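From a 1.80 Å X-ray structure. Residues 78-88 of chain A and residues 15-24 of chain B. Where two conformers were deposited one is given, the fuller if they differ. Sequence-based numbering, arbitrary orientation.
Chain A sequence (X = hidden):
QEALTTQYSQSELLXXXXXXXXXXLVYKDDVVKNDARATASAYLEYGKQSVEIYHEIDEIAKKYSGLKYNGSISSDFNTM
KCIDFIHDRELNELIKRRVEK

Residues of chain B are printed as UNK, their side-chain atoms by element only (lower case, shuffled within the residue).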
ATOM      1  N   ASN A  78       9.399  -2.504   2.300  1.00 18.19           N
ATOM      2  CA  ASN A  78       8.639  -1.459   2.976  1.00 19.02           C
ATOM      3  C   ASN A  78       7.145  -1.788   2.971  1.00 17.74           C
ATOM      4  O   ASN A  78       6.479  -1.634   3.987  1.00 17.93           O
ATOM      5  CB  ASN A  78       8.908  -0.100   2.315  1.00 18.92           C
ATOM      6  CG  ASN A  78      10.293   0.409   2.623  1.00 22.14           C
ATOM      7  OD1 ASN A  78      10.742   0.300   3.763  1.00 24.29           O
ATOM      8  ND2 ASN A  78      10.980   0.952   1.625  1.00 22.64           N
ATOM      9  N   THR A  79       6.658  -2.279   1.833  1.00 17.60           N
ATOM     10  CA  THR A  79       5.226  -2.590   1.675  1.00 16.54           C
ATOM     11  C   THR A  79       4.856  -3.632   2.740  1.00 16.58           C
ATOM     12  O   THR A  79       3.796  -3.567   3.352  1.00 16.68           O
ATOM     13  CB  THR A  79       4.936  -3.176   0.278  1.00 17.02           C
ATOM     14  OG1 THR A  79       5.409  -2.288  -0.748  1.00 17.11           O
ATOM     15  CG2 THR A  79       3.398  -3.407   0.055  1.00 15.36           C
ATOM     16  N   MET A  80       5.753  -4.598   2.943  1.00 16.65           N
ATOM     17  CA  MET A  80       5.536  -5.684   3.905  1.00 17.41           C
ATOM     18  C   MET A  80       5.386  -5.207   5.351  1.00 17.00           C
ATOM     19  O   MET A  80       4.651  -5.826   6.163  1.00 16.92           O
ATOM     20  CB  MET A  80       6.700  -6.672   3.826  1.00 17.34           C
ATOM     21  CG  MET A  80       6.434  -7.937   4.579  1.00 19.27           C
ATOM     22  SD  MET A  80       7.772  -9.145   4.373  1.00 20.42           S
ATOM     23  CE  MET A  80       7.342  -9.821   2.762  1.00 21.33           C
ATOM     24  N   LYS A  81       6.124  -4.157   5.712  1.00 17.86           N
ATOM     25  CA  LYS A  81       6.024  -3.593   7.068  1.00 17.93           C
ATOM     26  C   LYS A  81       4.562  -3.181   7.337  1.00 17.87           C
ATOM     27  O   LYS A  81       4.023  -3.443   8.427  1.00 18.09           O
ATOM     28  CB  LYS A  81       6.986  -2.403   7.230  1.00 18.06           C
ATOM     29  CG  LYS A  81       8.450  -2.798   7.016  1.00 18.29           C
ATOM     30  CD  LYS A  81       9.376  -1.598   6.899  1.00 20.95           C
ATOM     31  CE  LYS A  81      10.736  -2.070   6.368  1.00 22.48           C
ATOM     32  NZ  LYS A  81      11.682  -0.895   6.249  1.00 24.99           N
ATOM     33  N   CYS A  82       3.922  -2.581   6.330  1.00 17.32           N
ATOM     34  CA  CYS A  82       2.548  -2.085   6.500  1.00 17.84           C
ATOM     35  C   CYS A  82       1.527  -3.215   6.459  1.00 17.88           C
ATOM     36  O   CYS A  82       0.496  -3.160   7.145  1.00 17.42           O
ATOM     37  CB  CYS A  82       2.239  -1.022   5.458  1.00 16.78           C
ATOM     38  SG  CYS A  82       3.250   0.417   5.698  1.00 20.63           S
ATOM     39  N   ILE A  83       1.823  -4.262   5.689  1.00 16.80           N
ATOM     40  CA  ILE A  83       0.924  -5.423   5.670  1.00 17.15           C
ATOM     41  C   ILE A  83       0.993  -6.141   7.039  1.00 17.69           C
ATOM     42  O   ILE A  83      -0.037  -6.517   7.605  1.00 17.36           O
ATOM     43  CB  ILE A  83       1.215  -6.370   4.465  1.00 17.30           C
ATOM     44  CG1 ILE A  83       0.758  -5.671   3.158  1.00 18.55           C
ATOM     45  CG2 ILE A  83       0.470  -7.723   4.636  1.00 18.84           C
ATOM     46  CD1 ILE A  83       1.179  -6.315   1.892  1.00 22.14           C
ATOM     47  N   ASP A  84       2.194  -6.278   7.584  1.00 17.33           N
ATOM     48  CA  ASP A  84       2.317  -6.865   8.922  1.00 17.92           C
ATOM     49  C   ASP A  84       1.600  -5.959   9.939  1.00 17.83           C
ATOM     50  O   ASP A  84       0.922  -6.444  10.868  1.00 19.45           O
ATOM     51  CB  ASP A  84       3.793  -7.045   9.307  1.00 18.10           C
ATOM     52  CG  ASP A  84       4.458  -8.228   8.583  1.00 18.74           C
ATOM     53  OD1 ASP A  84       3.741  -9.042   7.930  1.00 19.05           O
ATOM     54  OD2 ASP A  84       5.699  -8.373   8.726  1.00 19.78           O
ATOM     55  N   PHE A  85       1.799  -4.659   9.794  1.00 17.15           N
ATOM     56  CA  PHE A  85       1.182  -3.682  10.719  1.00 17.97           C
ATOM     57  C   PHE A  85      -0.334  -3.850  10.788  1.00 17.60           C
ATOM     58  O   PHE A  85      -0.903  -3.845  11.877  1.00 18.66           O
ATOM     59  CB  PHE A  85       1.526  -2.261  10.268  1.00 18.02           C
ATOM     60  CG  PHE A  85       0.706  -1.165  10.945  1.00 17.19           C
ATOM     61  CD1 PHE A  85       0.588  -1.109  12.338  1.00 18.46           C
ATOM     62  CD2 PHE A  85       0.100  -0.157  10.171  1.00 18.32           C
ATOM     63  CE1 PHE A  85      -0.169  -0.068  12.969  1.00 18.51           C
ATOM     64  CE2 PHE A  85      -0.636   0.891  10.788  1.00 17.81           C
ATOM     65  CZ  PHE A  85      -0.772   0.921  12.175  1.00 16.30           C
ATOM     66  N   ILE A  86      -0.998  -4.012   9.639  1.00 17.42           N
ATOM     67  CA  ILE A  86      -2.463  -4.014   9.671  0.50 17.53           C
ATOM     68  C   ILE A  86      -3.045  -5.283  10.297  1.00 19.23           C
ATOM     69  O   ILE A  86      -4.249  -5.331  10.598  1.00 20.23           O
ATOM     70  CB  ILE A  86      -3.110  -3.644   8.315  0.50 16.42           C
ATOM     71  CG1 ILE A  86      -2.711  -4.639   7.210  0.50 16.24           C
ATOM     72  CG2 ILE A  86      -2.733  -2.216   7.950  0.50 15.88           C
ATOM     73  CD1 ILE A  86      -3.625  -4.603   5.972  0.50 17.56           C
ATOM     74  N   HIS A  87      -2.182  -6.275  10.553  1.00 17.83           N
ATOM     75  CA  HIS A  87      -2.560  -7.487  11.306  1.00 19.54           C
ATOM     76  C   HIS A  87      -2.245  -7.397  12.804  1.00 20.31           C
ATOM     77  O   HIS A  87      -2.489  -8.350  13.571  1.00 21.14           O
ATOM     78  CB  HIS A  87      -1.872  -8.717  10.705  1.00 19.28           C
ATOM     79  CG  HIS A  87      -2.345  -9.038   9.316  1.00 19.59           C
ATOM     80  ND1 HIS A  87      -1.807  -8.445   8.198  1.00 21.14           N
ATOM     81  CD2 HIS A  87      -3.300  -9.891   8.870  1.00 23.19           C
ATOM     82  CE1 HIS A  87      -2.422  -8.905   7.119  1.00 22.88           C
ATOM     83  NE2 HIS A  87      -3.330  -9.786   7.499  1.00 22.69           N
ATOM     84  N   ASP A  88      -1.693  -6.264  13.220  1.00 20.06           N
ATOM     85  CA  ASP A  88      -1.232  -6.098  14.610  1.00 21.48           C
ATOM     86  C   ASP A  88      -2.396  -6.162  15.605  1.00 22.51           C
ATOM     87  O   ASP A  88      -3.418  -5.511  15.414  1.00 20.96           O
ATOM     88  CB  ASP A  88      -0.434  -4.790  14.733  1.00 21.25           C
ATOM     89  CG  ASP A  88       0.072  -4.542  16.127  1.00 24.35           C
ATOM     90  OD1 ASP A  88      -0.691  -3.938  16.891  1.00 25.72           O
ATOM     91  OD2 ASP A  88       1.216  -4.938  16.464  1.00 24.20           O
TER
ATOM     92  N   UNK B  15      -4.708 -12.821   0.204  1.00 16.96           N
ATOM     93  CA  UNK B  15      -5.168 -11.446   0.411  1.00 17.39           C
ATOM     94  C   UNK B  15      -3.967 -10.483   0.513  1.00 16.78           C
ATOM     95  O   UNK B  15      -4.002  -9.391  -0.035  1.00 16.76           O
ATOM     96  c   UNK B  15      -9.396 -13.173   2.590  1.00 30.95           C
ATOM     97  c   UNK B  15      -8.080 -12.391   2.811  1.00 28.64           C
ATOM     98  c   UNK B  15      -7.411 -12.078   1.475  1.00 22.09           C
ATOM     99  n   UNK B  15     -10.143 -13.394   3.859  1.00 36.78           N
ATOM    100  c   UNK B  15      -6.050 -11.369   1.658  1.00 19.36           C
ATOM    101  N   UNK B  16      -2.891 -10.924   1.154  1.00 16.81           N
ATOM    102  CA  UNK B  16      -1.673 -10.091   1.257  1.00 16.41           C
ATOM    103  C   UNK B  16      -1.043  -9.887  -0.097  1.00 16.49           C
ATOM    104  O   UNK B  16      -0.592  -8.773  -0.421  1.00 16.64           O
ATOM    105  o   UNK B  16      -2.101 -10.071   4.052  1.00 17.89           O
ATOM    106  c   UNK B  16      -1.095 -10.675   3.683  1.00 17.12           C
ATOM    107  c   UNK B  16      -0.646 -10.694   2.227  1.00 16.72           C
ATOM    108  n   UNK B  16      -0.333 -11.363   4.528  1.00 18.43           N
ATOM    109  N   UNK B  17      -0.989 -10.979  -0.884  1.00 15.99           N
ATOM    110  CA  UNK B  17      -0.564 -10.925  -2.274  1.00 16.20           C
ATOM    111  C   UNK B  17      -1.420  -9.949  -3.069  1.00 16.19           C
ATOM    112  O   UNK B  17      -0.898  -9.120  -3.807  1.00 15.31           O
ATOM    113  c   UNK B  17       0.797 -12.043  -6.432  1.00 17.42           C
ATOM    114  c   UNK B  17       0.190 -12.321  -4.243  1.00 17.47           C
ATOM    115  c   UNK B  17       1.500 -12.646  -4.404  1.00 17.65           C
ATOM    116  c   UNK B  17      -1.656 -11.203  -7.384  1.00 17.17           C
ATOM    117  c   UNK B  17       0.685 -11.750  -7.808  1.00 16.59           C
ATOM    118  c   UNK B  17      -0.551 -11.336  -8.270  1.00 18.29           C
ATOM    119  c   UNK B  17      -1.540 -11.502  -6.025  1.00 18.24           C
ATOM    120  c   UNK B  17      -0.290 -11.927  -5.533  1.00 17.73           C
ATOM    121  c   UNK B  17      -0.579 -12.327  -2.940  1.00 15.66           C
ATOM    122  n   UNK B  17       1.874 -12.489  -5.711  1.00 16.52           N
ATOM    123  N   UNK B  18      -2.738 -10.067  -2.944  1.00 15.83           N
ATOM    124  CA  UNK B  18      -3.638  -9.189  -3.692  1.00 16.57           C
ATOM    125  C   UNK B  18      -3.309  -7.700  -3.430  1.00 16.55           C
ATOM    126  O   UNK B  18      -3.190  -6.888  -4.377  1.00 16.90           O
ATOM    127  c   UNK B  18      -5.104  -9.511  -3.319  1.00 16.57           C
ATOM    128  N   UNK B  19      -3.160  -7.347  -2.162  1.00 16.44           N
ATOM    129  CA  UNK B  19      -2.890  -5.964  -1.798  1.00 17.12           C
ATOM    130  C   UNK B  19      -1.537  -5.466  -2.351  1.00 16.85           C
ATOM    131  O   UNK B  19      -1.480  -4.406  -3.007  1.00 16.57           O
ATOM    132  c   UNK B  19      -2.958  -5.792  -0.279  1.00 17.13           C
ATOM    133  c   UNK B  19      -2.573  -4.409   0.268  1.00 18.72           C
ATOM    134  c   UNK B  19      -3.425  -3.269  -0.399  1.00 20.37           C
ATOM    135  c   UNK B  19      -2.753  -4.436   1.795  1.00 19.09           C
ATOM    136  N   UNK B  20      -0.470  -6.232  -2.107  1.00 16.96           N
ATOM    137  CA  UNK B  20       0.858  -5.806  -2.556  0.60 17.34           C
ATOM    138  C   UNK B  20       0.950  -5.759  -4.073  1.00 17.43           C
ATOM    139  O   UNK B  20       1.551  -4.822  -4.613  1.00 17.91           O
ATOM    140  o   UNK B  20       1.687  -8.020  -1.996  0.60 17.32           O
ATOM    141  c   UNK B  20       1.992  -6.645  -1.950  0.60 18.15           C
ATOM    142  N   UNK B  21       0.338  -6.732  -4.756  1.00 17.80           N
ATOM    143  CA  UNK B  21       0.327  -6.721  -6.216  1.00 17.41           C
ATOM    144  C   UNK B  21      -0.386  -5.472  -6.751  1.00 17.92           C
ATOM    145  O   UNK B  21       0.099  -4.825  -7.684  1.00 17.31           O
ATOM    146  n   UNK B  21      -0.891  -7.928 -10.399  1.00 20.43           N
ATOM    147  c   UNK B  21       0.414  -8.132 -10.325  1.00 20.47           C
ATOM    148  c   UNK B  21      -1.405  -7.865  -9.130  1.00 18.98           C
ATOM    149  c   UNK B  21      -0.321  -7.988  -6.780  1.00 17.26           C
ATOM    150  n   UNK B  21       0.758  -8.166  -9.048  1.00 17.82           N
ATOM    151  c   UNK B  21      -0.369  -8.008  -8.272  1.00 17.57           C
ATOM    152  N   UNK B  22      -1.535  -5.151  -6.162  1.00 17.86           N
ATOM    153  CA  UNK B  22      -2.283  -3.977  -6.620  1.00 18.21           C
ATOM    154  C   UNK B  22      -1.449  -2.699  -6.439  1.00 17.99           C
ATOM    155  O   UNK B  22      -1.417  -1.824  -7.324  1.00 17.60           O
ATOM    156  c   UNK B  22      -3.594  -3.876  -5.861  1.00 18.77           C
ATOM    157  s   UNK B  22      -4.609  -2.473  -6.370  1.00 20.07           S
ATOM    158  N   UNK B  23      -0.753  -2.610  -5.311  1.00 17.54           N
ATOM    159  CA  UNK B  23       0.111  -1.437  -5.058  1.00 18.30           C
ATOM    160  C   UNK B  23       1.237  -1.365  -6.106  1.00 19.38           C
ATOM    161  O   UNK B  23       1.570  -0.276  -6.604  1.00 20.49           O
ATOM    162  c   UNK B  23      -1.054   0.071  -2.530  1.00 18.55           C
ATOM    163  c   UNK B  23       0.260  -1.639  -1.103  1.00 18.84           C
ATOM    164  c   UNK B  23      -0.387  -1.347  -2.497  1.00 17.08           C
ATOM    165  c   UNK B  23       0.646  -1.485  -3.621  1.00 17.90           C
ATOM    166  N   UNK B  24       1.781  -2.527  -6.484  1.00 18.91           N
ATOM    167  CA  UNK B  24       2.768  -2.607  -7.562  1.00 20.22           C
ATOM    168  C   UNK B  24       2.211  -2.135  -8.901  1.00 21.16           C
ATOM    169  O   UNK B  24       2.959  -1.650  -9.747  1.00 23.21           O
ATOM    170  c   UNK B  24       3.291  -4.040  -7.711  1.00 20.08           C
TER
HETATM  171  O   HOH W   1      -4.479 -11.148   5.314  1.00 26.39           O

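Position 15 of chain B carries four carbons in a row ending in a nitrogen, an extended chain that stays clear of chain A; it is lysine. At position 16 there are two carbons, the second bearing one oxygen and one nitrogen, and this flat group lies against Ile A83 and the edge of the His A87 ring; it is the short amide of asparagine. Its CB points toward chain A, with CG of Asn B16 3.5 Å from CG2 of Ile A83 and OD1 of Asn B16 3.3 Å from CE1 of His A87.

Position 17 has one carbon followed by fused five- and six-membered rings holding eight carbons and one nitrogen. Only tryptophan fits, and its CB points away from chain A. A single carbon at position 18, out of reach of the partner helix, makes this residue alanine.

Four carbons forked at the second, reaching Ile A83 and Ile A86, identify position 19 as leucine. CD2 of Leu B19 packs 4.0 Å from CG1 of Ile A83 and 4.3 Å from CD1 of Ile A86. Position 20 has one carbon, which meets Ile A83 and Thr A79, and then one oxygen, hence serine. CB of Ser B20 is 3.9 Å from CD1 of Ile A83 and 4.1 Å from CG2 of Thr A79, while its OG donates a 2.9 Å hydrogen bond to O of Asn B16, one turn back.

One carbon and a five-membered ring of three carbons and two nitrogens mark position 21 as histidine, beyond reach of chain A. The single carbon and sulfur at position 22 belong to cysteine, bonded covalently to a group elsewhere in the structure. Position 23 again has four carbons forked at the second, reaching Thr A79; it is leucine, and its CD1 lies 3.8 Å from CG2 of Thr A79. Position 24, with one carbon directed sideways, is alanine.

The two helices run in largely opposite senses, at 140°, with Thr A79 facing Ser B20 and Ile A83 facing Asn B16. Positions 16, 19, 20 and 23 supply the contact, the spacing expected of one helical face. No direct hydrogen bond crosses the interface; Ile A83 fits among Asn B16, Leu B19 and Ser B20 by packing alone. At the polar end, ND1 of His A87 donates to O of Ile A83 at 2.7 Å, which anchors the ring and leaves NE2 free to bind a water at 2.8 Å. That water donates to OD1 of Asn B16 at 2.9 Å, bridging the chains.

Chain B, residues 15-24: KNWALSHCLA
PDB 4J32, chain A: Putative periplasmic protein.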